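Local coordinates for TOG array regulator of axonemal microtubules protein 1 (Mus musculus, PDB 5DN7), which binds microtubules and promotes their polymerisation through its HEAT-repeat TOG domains, and takes part in ciliogenesis, being required for the control of cilium length, at residues 129-134 / 163-168. Sequence-based numbering, arbitrary orientation.
Sequences KIFLKL and VNICIC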
loop_
_atom_site.group_PDB
_atom_site.type_symbol
_atom_site.label_atom_id
_atom_site.label_comp_id
_atom_site.label_asym_id
_atom_site.label_seq_id
_atom_site.Cartn_x
_atom_site.Cartn_y
_atom_site.Cartn_z
ATOM N N LYS A 129 3.418 -0.232 7.186
ATOM C CA LYS A 129 4.595 -1.076 7.477
ATOM C C LYS A 129 4.763 -2.173 6.429
ATOM O O LYS A 129 5.866 -2.370 5.851
ATOM C CB LYS A 129 4.496 -1.714 8.865
ATOM C CG LYS A 129 4.736 -0.752 10.028
ATOM C CD LYS A 129 4.279 -1.413 11.325
ATOM C CE LYS A 129 4.489 -0.512 12.515
ATOM N NZ LYS A 129 3.640 -0.992 13.642
ATOM N N ILE A 130 3.660 -2.874 6.151
ATOM C CA ILE A 130 3.738 -3.955 5.166
ATOM C C ILE A 130 4.204 -3.465 3.786
ATOM O O ILE A 130 5.165 -4.004 3.227
ATOM C CB ILE A 130 2.399 -4.687 5.032
ATOM C CG1 ILE A 130 2.118 -5.460 6.315
ATOM C CG2 ILE A 130 2.463 -5.681 3.899
ATOM C CD1 ILE A 130 0.662 -5.693 6.581
ATOM N N PHE A 131 3.545 -2.449 3.233
ATOM C CA PHE A 131 3.918 -1.975 1.900
ATOM C C PHE A 131 5.380 -1.479 1.822
ATOM O O PHE A 131 6.036 -1.692 0.803
ATOM C CB PHE A 131 2.961 -0.869 1.423
ATOM C CG PHE A 131 1.655 -1.388 0.870
ATOM C CD1 PHE A 131 1.631 -2.121 -0.303
ATOM C CD2 PHE A 131 0.452 -1.144 1.527
ATOM C CE1 PHE A 131 0.437 -2.610 -0.813
ATOM C CE2 PHE A 131 -0.752 -1.623 1.013
ATOM C CZ PHE A 131 -0.754 -2.364 -0.163
ATOM N N LEU A 132 5.881 -0.824 2.878
ATOM C CA LEU A 132 7.256 -0.360 2.850
ATOM C C LEU A 132 8.219 -1.534 2.894
ATOM O O LEU A 132 9.255 -1.521 2.199
ATOM C CB LEU A 132 7.548 0.607 4.004
ATOM C CG LEU A 132 6.943 1.997 3.761
ATOM C CD1 LEU A 132 6.847 2.836 5.050
ATOM C CD2 LEU A 132 7.735 2.717 2.679
ATOM N N LYS A 133 7.892 -2.554 3.690
ATOM C CA LYS A 133 8.725 -3.761 3.675
ATOM C C LYS A 133 8.759 -4.394 2.259
ATOM O O LYS A 133 9.841 -4.727 1.728
ATOM C CB LYS A 133 8.222 -4.774 4.706
ATOM C CG LYS A 133 9.218 -5.879 5.005
ATOM C CD LYS A 133 10.517 -5.282 5.556
ATOM C CE LYS A 133 11.558 -6.333 5.897
ATOM N NZ LYS A 133 12.525 -5.769 6.911
ATOM N N LEU A 134 7.574 -4.534 1.658
ATOM C CA LEU A 134 7.469 -5.075 0.309
ATOM C C LEU A 134 8.360 -4.299 -0.650
ATOM O O LEU A 134 9.125 -4.891 -1.397
ATOM C CB LEU A 134 6.028 -5.055 -0.203
ATOM C CG LEU A 134 5.001 -6.010 0.419
ATOM C CD1 LEU A 134 3.666 -5.884 -0.308
ATOM C CD2 LEU A 134 5.481 -7.457 0.427
ATOM N N VAL A 163 -3.004 6.013 -4.183
ATOM C CA VAL A 163 -2.241 7.203 -4.539
ATOM C C VAL A 163 -1.280 7.623 -3.394
ATOM O O VAL A 163 -0.114 7.956 -3.636
ATOM C CB VAL A 163 -3.158 8.389 -4.898
ATOM C CG1 VAL A 163 -2.317 9.578 -5.389
ATOM C CG2 VAL A 163 -4.149 7.981 -5.942
ATOM N N ASN A 164 -1.746 7.564 -2.152
ATOM C CA ASN A 164 -0.867 7.980 -1.054
ATOM C C ASN A 164 0.341 7.059 -0.883
ATOM O O ASN A 164 1.428 7.509 -0.520
ATOM C CB ASN A 164 -1.628 8.057 0.275
ATOM C CG ASN A 164 -2.494 9.316 0.398
ATOM O OD1 ASN A 164 -2.154 10.389 -0.110
ATOM N ND2 ASN A 164 -3.620 9.179 1.090
ATOM N N ILE A 165 0.147 5.771 -1.133
ATOM C CA ILE A 165 1.244 4.810 -1.035
ATOM C C ILE A 165 2.251 5.064 -2.165
ATOM O O ILE A 165 3.466 4.907 -1.972
ATOM C CB ILE A 165 0.708 3.354 -1.064
ATOM C CG1 ILE A 165 -0.015 3.042 0.248
ATOM C CG2 ILE A 165 1.822 2.338 -1.265
ATOM C CD1 ILE A 165 -0.901 1.757 0.165
ATOM N N CYS A 166 1.745 5.461 -3.338
ATOM C CA CYS A 166 2.639 5.925 -4.394
ATOM C C CYS A 166 3.476 7.139 -3.933
ATOM O O CYS A 166 4.713 7.167 -4.126
ATOM C CB CYS A 166 1.846 6.263 -5.665
ATOM S SG CYS A 166 1.171 4.794 -6.479
ATOM N N ILE A 167 2.822 8.123 -3.311
ATOM C CA ILE A 167 3.540 9.305 -2.806
ATOM C C ILE A 167 4.637 8.908 -1.824
ATOM O O ILE A 167 5.791 9.358 -1.905
ATOM C CB ILE A 167 2.601 10.293 -2.097
ATOM C CG1 ILE A 167 1.573 10.849 -3.071
ATOM C CG2 ILE A 167 3.410 11.443 -1.419
ATOM C CD1 ILE A 167 0.422 11.576 -2.383
ATOM N N CYS A 168 4.259 8.036 -0.904
ATOM C CA CYS A 168 5.173 7.531 0.091
ATOM C C CYS A 168 6.417 6.885 -0.565
ATOM O O CYS A 168 7.577 7.165 -0.201
ATOM C CB CYS A 168 4.418 6.546 0.976
ATOM S SG CYS A 168 5.410 5.742 2.237
#
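Phe131 meets Ile165, and Leu132 meets Cys168, where what are predicted to be successive HEAT repeats of the TOG2 solenoid pack through helices 121-138 and 156-172. No hydrogen bond joins the two segments; the join is apolar. Both Phe131 and Ile165 point their first side-chain bond at the neighbouring helix, and the two side chains cross at about a right angle. Ile165 has CG1 anti to its carbonyl carbon (chi1 -71°) and extends on from there with CD1 trans to CA (chi2 165°), which carries the terminal methyl out to the phenyl ring. Toward the ring, Ile165 CD1 is the atom that makes contact, approaching obliquely and lying 3.5 Å from both CD2 and CE2 of Phe131, so that it straddles this ring bond. Leu147 of the intervening helix 140-148 touches both side chains, and Ser112 of helix 105-114 also touches the phenylalanine, which places the pair in the buried interior of the repeat stack. Replacing Phe131 by alanine would probably leave the Ile165 methyl and Leu147 without their aromatic partner and open a gap between the repeats. One turn beyond Ile165, the CB of Cys168 points toward helix 121-138, and SG lies anti to the backbone N (chi1 177°), where it meets Leu132. The CD2 branch of the partly exposed Leu132 makes the closer approach, lying 3.8 Å from Cys168 SG.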